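PDB 3SZP: transcriptional regulator, LysR family from Vibrio cholerae, which probably binds specific DNA sites as a LysR-type transcription factor and activates virulence genes, pairing a winged helix-turn-helix domain with a periplasmic-binding-protein-like regulatory domain. Local coordinates for residues I163-P168 / E243-G248; V222-C227 / V239-F244; I233-D238 / W257-R262. All coordinates share one frame; numbering follows the deposited sequence.

Interaction 1. Residues I163-P168 / E243-G248; sequences ILVASP and EFLEDG
Beside the spot where Leu245 meets Ile163 and Val165 stands the one aromatic ring of these segments, Phe244, sandwiched between Glu243 CB, 4.1 Å above one face and over the ring centre, and Arg224 on the other; Leu245, the next residue, makes the contact with the strand. The Leu245 isopropyl end forks between two strand residues. Its CD1 meets Ile163 CD1 tip to tip at 3.8 Å, while its CD2 lies 3.9 Å from Val165 CG1, the two side chains crossing at about a right angle. Ile163 reaches the helix because CG1 is held between the backbone N and the carbonyl carbon (chi1 68°). Such alternation, with Ile163 and Val165 facing helix 242-246 and Leu164 pointing to strand 197-200, is that of a helix laid on a sheet face in the α/β regulatory domain of LysR proteins. Leu241, the N-cap residue of helix 242-246, also touches Ile163. At the far end the strand gives way to helix 168-173, whose N-cap is Ser167, with OG hydrogen-bonded to Tyr170 N. Pro168 comes near Gly248 there, but too closely in the model for its geometry to be trusted.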
loop_
_atom_site.group_PDB
_atom_site.type_symbol
_atom_site.label_atom_id
_atom_site.label_comp_id
_atom_site.label_asym_id
_atom_site.label_seq_id
_atom_site.Cartn_x
_atom_site.Cartn_y
_atom_site.Cartn_z
ATOM N N ILE A 163 -3.759 41.794 -8.030
ATOM C CA ILE A 163 -2.660 42.726 -8.258
ATOM C C ILE A 163 -1.321 42.180 -7.745
ATOM O O ILE A 163 -1.294 41.284 -6.910
ATOM C CB ILE A 163 -2.953 44.093 -7.613
ATOM C CG1 ILE A 163 -2.953 43.970 -6.095
ATOM C CG2 ILE A 163 -4.311 44.649 -8.095
ATOM C CD1 ILE A 163 -2.832 45.340 -5.375
ATOM N N LEU A 164 -0.218 42.741 -8.235
ATOM C CA LEU A 164 1.109 42.293 -7.831
ATOM C C LEU A 164 1.638 43.143 -6.684
ATOM O O LEU A 164 1.535 44.376 -6.714
ATOM C CB LEU A 164 2.068 42.339 -9.016
ATOM C CG LEU A 164 1.629 41.470 -10.194
ATOM C CD1 LEU A 164 2.004 42.108 -11.543
ATOM C CD2 LEU A 164 2.195 40.059 -10.071
ATOM N N VAL A 165 2.202 42.481 -5.674
ATOM C CA VAL A 165 2.724 43.177 -4.509
ATOM C C VAL A 165 3.988 42.543 -3.968
ATOM O O VAL A 165 4.207 41.327 -4.122
ATOM C CB VAL A 165 1.681 43.252 -3.361
ATOM C CG1 VAL A 165 0.529 44.194 -3.738
ATOM C CG2 VAL A 165 1.178 41.855 -2.975
ATOM N N ALA A 166 4.805 43.365 -3.326
ATOM C CA ALA A 166 5.988 42.908 -2.603
ATOM C C ALA A 166 6.163 43.755 -1.344
ATOM O O ALA A 166 5.564 44.838 -1.219
ATOM C CB ALA A 166 7.217 43.016 -3.475
ATOM N N SER A 167 6.993 43.283 -0.416
ATOM C CA SER A 167 7.273 44.079 0.777
ATOM C C SER A 167 8.358 45.109 0.446
ATOM O O SER A 167 9.208 44.870 -0.419
ATOM C CB SER A 167 7.692 43.195 1.960
ATOM O OG SER A 167 9.099 43.026 2.015
ATOM N N PRO A 168 8.324 46.265 1.116
ATOM C CA PRO A 168 9.418 47.230 0.926
ATOM C C PRO A 168 10.785 46.575 1.198
ATOM O O PRO A 168 11.752 46.843 0.479
ATOM C CB PRO A 168 9.139 48.302 1.981
ATOM C CG PRO A 168 7.663 48.203 2.259
ATOM C CD PRO A 168 7.288 46.743 2.043
ATOM N N GLU A 243 -5.684 45.991 3.836
ATOM C CA GLU A 243 -5.081 46.206 5.157
ATOM C C GLU A 243 -3.615 46.542 4.989
ATOM O O GLU A 243 -3.142 47.585 5.447
ATOM C CB GLU A 243 -5.218 44.958 6.042
ATOM C CG GLU A 243 -4.714 45.171 7.482
ATOM C CD GLU A 243 -4.759 43.911 8.351
ATOM O OE1 GLU A 243 -5.396 42.913 7.943
ATOM O OE2 GLU A 243 -4.158 43.925 9.453
ATOM N N PHE A 244 -2.913 45.649 4.293
ATOM C CA PHE A 244 -1.472 45.737 4.121
ATOM C C PHE A 244 -1.054 46.792 3.114
ATOM O O PHE A 244 0.035 47.347 3.212
ATOM C CB PHE A 244 -0.936 44.355 3.732
ATOM C CG PHE A 244 -1.577 43.248 4.513
ATOM C CD1 PHE A 244 -1.291 43.085 5.862
ATOM C CD2 PHE A 244 -2.498 42.410 3.926
ATOM C CE1 PHE A 244 -1.896 42.087 6.597
ATOM C CE2 PHE A 244 -3.110 41.402 4.658
ATOM C CZ PHE A 244 -2.813 41.244 5.992
ATOM N N LEU A 245 -1.895 47.072 2.128
ATOM C CA LEU A 245 -1.552 48.153 1.216
ATOM C C LEU A 245 -1.606 49.495 1.954
ATOM O O LEU A 245 -0.843 50.410 1.641
ATOM C CB LEU A 245 -2.479 48.171 -0.001
ATOM C CG LEU A 245 -2.310 47.117 -1.102
ATOM C CD1 LEU A 245 -3.369 47.344 -2.167
ATOM C CD2 LEU A 245 -0.921 47.180 -1.708
ATOM N N GLU A 246 -2.495 49.615 2.939
ATOM C CA GLU A 246 -2.622 50.881 3.680
ATOM C C GLU A 246 -1.421 51.175 4.588
ATOM O O GLU A 246 -0.870 52.284 4.557
ATOM C CB GLU A 246 -3.932 50.945 4.470
ATOM C CG GLU A 246 -4.010 52.105 5.482
ATOM C CD GLU A 246 -3.833 53.492 4.862
ATOM O OE1 GLU A 246 -4.203 53.687 3.685
ATOM O OE2 GLU A 246 -3.324 54.392 5.566
ATOM N N ASP A 247 -1.025 50.204 5.411
ATOM C CA ASP A 247 0.281 50.292 6.053
ATOM C C ASP A 247 1.294 50.054 4.937
ATOM O O ASP A 247 1.026 49.284 4.017
ATOM C CB ASP A 247 0.430 49.282 7.202
ATOM C CG ASP A 247 0.445 47.840 6.727
ATOM O OD1 ASP A 247 1.012 47.563 5.649
ATOM O OD2 ASP A 247 -0.103 46.972 7.441
ATOM N N GLY A 248 2.439 50.723 4.974
ATOM C CA GLY A 248 3.392 50.550 3.888
ATOM C C GLY A 248 4.002 49.156 3.804
ATOM O O GLY A 248 5.080 48.997 3.235
#

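Interaction 2. Residues V222-C227 / V239-F244; sequences VVRSAC and VMLREF
Arg224 lays its guanidinium flat over the ring of Phe244, the two planes only 9° apart and their centres separated by 4.1 Å. The pair ties helix 220-228 to helix 242-246, two helices joined through strand 233-237 in the periplasmic-binding-protein-like α/β domain of this LysR regulator. The stack is displaced: the direction from the ring centroid to Arg224 CZ departs from the ring normal by 34°, so the cation-pi contact is off-centre, and the closest ring carbon to Arg224 CZ is Phe244 CZ at 3.6 Å. The aliphatic part of the arginine adds a CH-pi contact, with Arg224 CD 3.5 Å from Phe244 CE2. Two bends, at chi2 and chi3, fold the chain back so that CD and the guanidinium lie over the same ring face, after CG has left anti to the backbone N (chi1 -169°). At the ring's edge, in its plane, lies Met240 O.

The guanidinium's other face has Ser225 CB near its rim, and its NH1 is hydrogen-bonded to Ser228 OG within the same helix, which helps fix the group's rotation. The outer side of helix 220-228 meets the second subunit: Ser225 OG is hydrogen-bonded to Asn111 ND2 of that chain, and Lys103 of that chain packs on Arg224. This places the arginine of the stack at the subunit interface. Nearer the arginine's backbone, Leu241 and Arg224 slide past each other in opposite directions, with Leu241 CD2 3.9 Å from Arg224 CG.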
loop_
_atom_site.group_PDB
_atom_site.type_symbol
_atom_site.label_atom_id
_atom_site.label_comp_id
_atom_site.label_asym_id
_atom_site.label_seq_id
_atom_site.Cartn_x
_atom_site.Cartn_y
_atom_site.Cartn_z
ATOM N N VAL A 222 -1.454 31.959 3.096
ATOM C CA VAL A 222 -0.085 31.680 3.531
ATOM C C VAL A 222 0.929 32.382 2.615
ATOM O O VAL A 222 2.022 32.714 3.030
ATOM C CB VAL A 222 0.213 30.140 3.599
ATOM C CG1 VAL A 222 -0.622 29.471 4.705
ATOM C CG2 VAL A 222 -0.032 29.480 2.248
ATOM N N VAL A 223 0.542 32.601 1.366
ATOM C CA VAL A 223 1.385 33.282 0.388
ATOM C C VAL A 223 1.522 34.795 0.675
ATOM O O VAL A 223 2.623 35.340 0.637
ATOM C CB VAL A 223 0.862 33.027 -1.056
ATOM C CG1 VAL A 223 1.664 33.831 -2.089
ATOM C CG2 VAL A 223 0.932 31.528 -1.389
ATOM N N ARG A 224 0.414 35.460 0.981
ATOM C CA ARG A 224 0.464 36.843 1.422
ATOM C C ARG A 224 1.419 36.958 2.599
ATOM O O ARG A 224 2.177 37.909 2.719
ATOM C CB ARG A 224 -0.932 37.315 1.841
ATOM C CG ARG A 224 -1.084 38.834 2.069
ATOM C CD ARG A 224 -0.539 39.286 3.436
ATOM N NE ARG A 224 -1.080 38.475 4.533
ATOM C CZ ARG A 224 -0.610 38.458 5.777
ATOM N NH1 ARG A 224 0.416 39.227 6.121
ATOM N NH2 ARG A 224 -1.179 37.671 6.684
ATOM N N SER A 225 1.369 35.973 3.478
ATOM C CA SER A 225 2.181 35.976 4.679
ATOM C C SER A 225 3.679 35.920 4.311
ATOM O O SER A 225 4.516 36.606 4.911
ATOM C CB SER A 225 1.777 34.774 5.521
ATOM O OG SER A 225 2.725 34.504 6.529
ATOM N N ALA A 226 4.005 35.103 3.311
ATOM C CA ALA A 226 5.390 34.978 2.863
ATOM C C ALA A 226 5.795 36.290 2.204
ATOM O O ALA A 226 6.923 36.757 2.345
ATOM C CB ALA A 226 5.518 33.831 1.887
ATOM N N CYS A 227 4.847 36.892 1.500
ATOM C CA CYS A 227 5.084 38.153 0.831
ATOM C C CYS A 227 5.383 39.270 1.844
ATOM O O CYS A 227 6.315 40.043 1.655
ATOM C CB CYS A 227 3.874 38.502 -0.033
ATOM S SG CYS A 227 4.114 39.889 -1.178
ATOM N N VAL A 239 -8.881 42.592 -2.499
ATOM C CA VAL A 239 -9.631 42.462 -1.252
ATOM C C VAL A 239 -8.833 41.817 -0.107
ATOM O O VAL A 239 -8.986 42.213 1.059
ATOM C CB VAL A 239 -10.953 41.681 -1.481
ATOM C CG1 VAL A 239 -10.682 40.219 -1.761
ATOM C CG2 VAL A 239 -11.890 41.833 -0.288
ATOM N N MET A 240 -7.997 40.830 -0.444
ATOM C CA MET A 240 -7.174 40.129 0.541
ATOM C C MET A 240 -6.010 41.010 1.003
ATOM O O MET A 240 -5.225 40.593 1.845
ATOM C CB MET A 240 -6.627 38.790 -0.023
ATOM C CG MET A 240 -7.619 37.597 -0.056
ATOM S SD MET A 240 -6.971 36.019 -0.788
ATOM C CE MET A 240 -7.532 34.821 0.431
ATOM N N LEU A 241 -5.915 42.233 0.478
ATOM C CA LEU A 241 -4.693 43.032 0.617
ATOM C C LEU A 241 -4.823 44.472 1.104
ATOM O O LEU A 241 -3.796 45.118 1.359
ATOM C CB LEU A 241 -3.967 43.117 -0.728
ATOM C CG LEU A 241 -3.363 41.905 -1.437
ATOM C CD1 LEU A 241 -2.996 42.305 -2.861
ATOM C CD2 LEU A 241 -2.153 41.399 -0.696
ATOM N N ARG A 242 -6.032 45.015 1.205
ATOM C CA ARG A 242 -6.118 46.452 1.471
ATOM C C ARG A 242 -5.508 46.850 2.831
ATOM O O ARG A 242 -4.859 47.898 2.949
ATOM C CB ARG A 242 -7.539 47.031 1.232
ATOM C CG ARG A 242 -8.681 46.510 2.133
ATOM C CD ARG A 242 -9.858 47.529 2.194
ATOM N NE ARG A 242 -11.106 46.920 2.665
ATOM C CZ ARG A 242 -12.317 47.444 2.490
ATOM N NH1 ARG A 242 -12.457 48.597 1.851
ATOM N NH2 ARG A 242 -13.395 46.817 2.953
ATOM N N GLU A 243 -5.684 45.991 3.836
ATOM C CA GLU A 243 -5.081 46.206 5.157
ATOM C C GLU A 243 -3.615 46.542 4.989
ATOM O O GLU A 243 -3.142 47.585 5.447
ATOM C CB GLU A 243 -5.218 44.958 6.042
ATOM C CG GLU A 243 -4.714 45.171 7.482
ATOM C CD GLU A 243 -4.759 43.911 8.351
ATOM O OE1 GLU A 243 -5.396 42.913 7.943
ATOM O OE2 GLU A 243 -4.158 43.925 9.453
ATOM N N PHE A 244 -2.913 45.649 4.293
ATOM C CA PHE A 244 -1.472 45.737 4.121
ATOM C C PHE A 244 -1.054 46.792 3.114
ATOM O O PHE A 244 0.035 47.347 3.212
ATOM C CB PHE A 244 -0.936 44.355 3.732
ATOM C CG PHE A 244 -1.577 43.248 4.513
ATOM C CD1 PHE A 244 -1.291 43.085 5.862
ATOM C CD2 PHE A 244 -2.498 42.410 3.926
ATOM C CE1 PHE A 244 -1.896 42.087 6.597
ATOM C CE2 PHE A 244 -3.110 41.402 4.658
ATOM C CZ PHE A 244 -2.813 41.244 5.992
#

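Interaction 3. Residues I233-D238 / W257-R262; sequences ITLMPD and WSSNPR
Between residues 235-237 and 259-262 the backbones run in directions 34° apart, with Leu235 CA 8.9 Å from Ser259 CA and Pro237 CA 9.1 Å from Arg262 CA, a spacing too wide for sheet pairing and bridged by side chains alone. Two small touches make the contact. Leu235 and Ser259 point toward each other, and Leu235 CD2 rests 3.9 Å from Ser259 OG. Leu235 CG and Ser259 OG both lie anti to their backbone N, which carries the methyl and the hydroxyl into the gap between the chains. The touch is van der Waals in kind, a methyl against a hydroxyl.

The second touch joins Pro237 to Arg262. Pro237 CG meets Arg262 NH2 at 3.6 Å, arriving at the edge of the guanidinium, in its plane, rather than over a face. A bend at chi3 (-67°) turns the end of the arginine, whose NE forms a salt bridge with Asp162 OD2; Pro237 also packs on Asp162, so strand 153-166 stands beside both partners. The salt bridge to Asp162 helps position the guanidinium, with the proline as an apolar neighbour at its edge.

Arg262 opens strand 262-268, which pairs antiparallel with both 153-166 and 140-144. Strands 153-166 and 262-268 probably correspond to the two crossover strands that link the subdomains of LysR regulatory domains, and this contact lies beside the start of the second.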
loop_
_atom_site.group_PDB
_atom_site.type_symbol
_atom_site.label_atom_id
_atom_site.label_comp_id
_atom_site.label_asym_id
_atom_site.label_seq_id
_atom_site.Cartn_x
_atom_site.Cartn_y
_atom_site.Cartn_z
ATOM N N ILE A 233 7.555 38.498 -4.818
ATOM C CA ILE A 233 6.379 39.088 -5.441
ATOM C C ILE A 233 5.264 38.058 -5.604
ATOM O O ILE A 233 5.511 36.929 -6.056
ATOM C CB ILE A 233 6.741 39.642 -6.835
ATOM C CG1 ILE A 233 7.750 40.787 -6.693
ATOM C CG2 ILE A 233 5.495 40.124 -7.568
ATOM C CD1 ILE A 233 8.409 41.237 -8.000
ATOM N N THR A 234 4.039 38.435 -5.247
ATOM C CA THR A 234 2.899 37.555 -5.463
ATOM C C THR A 234 1.772 38.272 -6.207
ATOM O O THR A 234 1.728 39.509 -6.253
ATOM C CB THR A 234 2.318 37.016 -4.147
ATOM O OG1 THR A 234 1.382 35.969 -4.439
ATOM C CG2 THR A 234 1.581 38.140 -3.400
ATOM N N LEU A 235 0.873 37.487 -6.789
ATOM C CA LEU A 235 -0.336 38.018 -7.428
ATOM C C LEU A 235 -1.486 37.612 -6.528
ATOM O O LEU A 235 -1.569 36.429 -6.164
ATOM C CB LEU A 235 -0.519 37.398 -8.819
ATOM C CG LEU A 235 -1.715 37.870 -9.653
ATOM C CD1 LEU A 235 -1.609 39.371 -9.994
ATOM C CD2 LEU A 235 -1.899 37.040 -10.939
ATOM N N MET A 236 -2.384 38.538 -6.201
ATOM C CA MET A 236 -3.275 38.346 -5.065
ATOM C C MET A 236 -4.479 39.298 -5.132
ATOM O O MET A 236 -4.323 40.472 -5.459
ATOM C CB MET A 236 -2.449 38.593 -3.788
ATOM C CG MET A 236 -3.159 38.425 -2.452
ATOM S SD MET A 236 -2.845 36.818 -1.668
ATOM C CE MET A 236 -1.125 36.540 -2.050
ATOM N N PRO A 237 -5.691 38.794 -4.835
ATOM C CA PRO A 237 -6.889 39.646 -4.937
ATOM C C PRO A 237 -6.765 40.928 -4.096
ATOM O O PRO A 237 -6.337 40.855 -2.944
ATOM C CB PRO A 237 -8.014 38.760 -4.383
ATOM C CG PRO A 237 -7.499 37.376 -4.400
ATOM C CD PRO A 237 -5.996 37.429 -4.370
ATOM N N ASP A 238 -7.094 42.078 -4.683
ATOM C CA ASP A 238 -7.112 43.363 -3.973
ATOM C C ASP A 238 -7.723 43.236 -2.578
ATOM O O ASP A 238 -7.156 43.712 -1.601
ATOM C CB ASP A 238 -7.899 44.428 -4.771
ATOM N N TRP A 257 0.265 46.696 -15.257
ATOM C CA TRP A 257 0.074 45.337 -15.756
ATOM C C TRP A 257 -1.072 44.705 -15.009
ATOM O O TRP A 257 -0.994 44.521 -13.797
ATOM C CB TRP A 257 1.334 44.514 -15.538
ATOM C CG TRP A 257 2.422 44.893 -16.463
ATOM C CD1 TRP A 257 3.329 45.916 -16.302
ATOM C CD2 TRP A 257 2.730 44.276 -17.714
ATOM N NE1 TRP A 257 4.181 45.956 -17.377
ATOM C CE2 TRP A 257 3.838 44.956 -18.258
ATOM C CE3 TRP A 257 2.180 43.207 -18.430
ATOM C CZ2 TRP A 257 4.400 44.607 -19.481
ATOM C CZ3 TRP A 257 2.741 42.857 -19.637
ATOM C CH2 TRP A 257 3.839 43.558 -20.154
ATOM N N SER A 258 -2.140 44.367 -15.713
ATOM C CA SER A 258 -3.326 43.891 -15.024
ATOM C C SER A 258 -3.650 42.449 -15.367
ATOM O O SER A 258 -3.166 41.896 -16.364
ATOM C CB SER A 258 -4.529 44.783 -15.338
ATOM O OG SER A 258 -4.797 44.772 -16.725
ATOM N N SER A 259 -4.473 41.856 -14.510
ATOM C CA SER A 259 -4.902 40.482 -14.656
ATOM C C SER A 259 -6.409 40.487 -14.895
ATOM O O SER A 259 -7.098 41.454 -14.571
ATOM C CB SER A 259 -4.567 39.712 -13.380
ATOM O OG SER A 259 -4.473 38.314 -13.624
ATOM N N ASN A 260 -6.922 39.411 -15.468
ATOM C CA ASN A 260 -8.347 39.323 -15.732
ATOM C C ASN A 260 -9.145 39.409 -14.425
ATOM O O ASN A 260 -8.868 38.677 -13.478
ATOM C CB ASN A 260 -8.644 38.006 -16.461
ATOM C CG ASN A 260 -9.945 38.042 -17.226
ATOM O OD1 ASN A 260 -10.359 39.092 -17.718
ATOM N ND2 ASN A 260 -10.610 36.888 -17.327
ATOM N N PRO A 261 -10.134 40.316 -14.361
ATOM C CA PRO A 261 -10.999 40.364 -13.173
ATOM C C PRO A 261 -11.744 39.048 -13.034
ATOM O O PRO A 261 -12.063 38.423 -14.038
ATOM C CB PRO A 261 -11.984 41.491 -13.493
ATOM C CG PRO A 261 -11.328 42.299 -14.562
ATOM C CD PRO A 261 -10.508 41.332 -15.363
ATOM N N ARG A 262 -11.993 38.613 -11.808
ATOM C CA ARG A 262 -12.670 37.347 -11.586
ATOM C C ARG A 262 -13.988 37.575 -10.826
ATOM O O ARG A 262 -14.029 38.262 -9.800
ATOM C CB ARG A 262 -11.749 36.354 -10.858
ATOM C CG ARG A 262 -10.482 35.980 -11.657
ATOM C CD ARG A 262 -9.550 35.047 -10.872
ATOM N NE ARG A 262 -8.950 35.686 -9.697
ATOM C CZ ARG A 262 -8.991 35.180 -8.464
ATOM N NH1 ARG A 262 -9.602 34.026 -8.230
ATOM N NH2 ARG A 262 -8.411 35.819 -7.465
#

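How the interactions relate
All three contacts belong to the regulatory domain. Along the chain come 163-168, 222-227, 233-238, then the overlapping 239-244 and 243-248, and last 257-262, so interaction 3 interleaves with the other two. Interactions 1 and 2 have centres about 7 Å apart and share Glu243 and Phe244 of helix 242-246, which uses different sides for strand 153-166 and helix 220-228. Interaction 3 is centred about 13 Å from interaction 1 and 12 Å from interaction 2. Strand 233-237 links them: it pairs with 153-166, and its Thr234 and Met236 pack on helix 220-228. Sheet and helices thus form one packed unit, whose helix 220-228 also meets the second subunit.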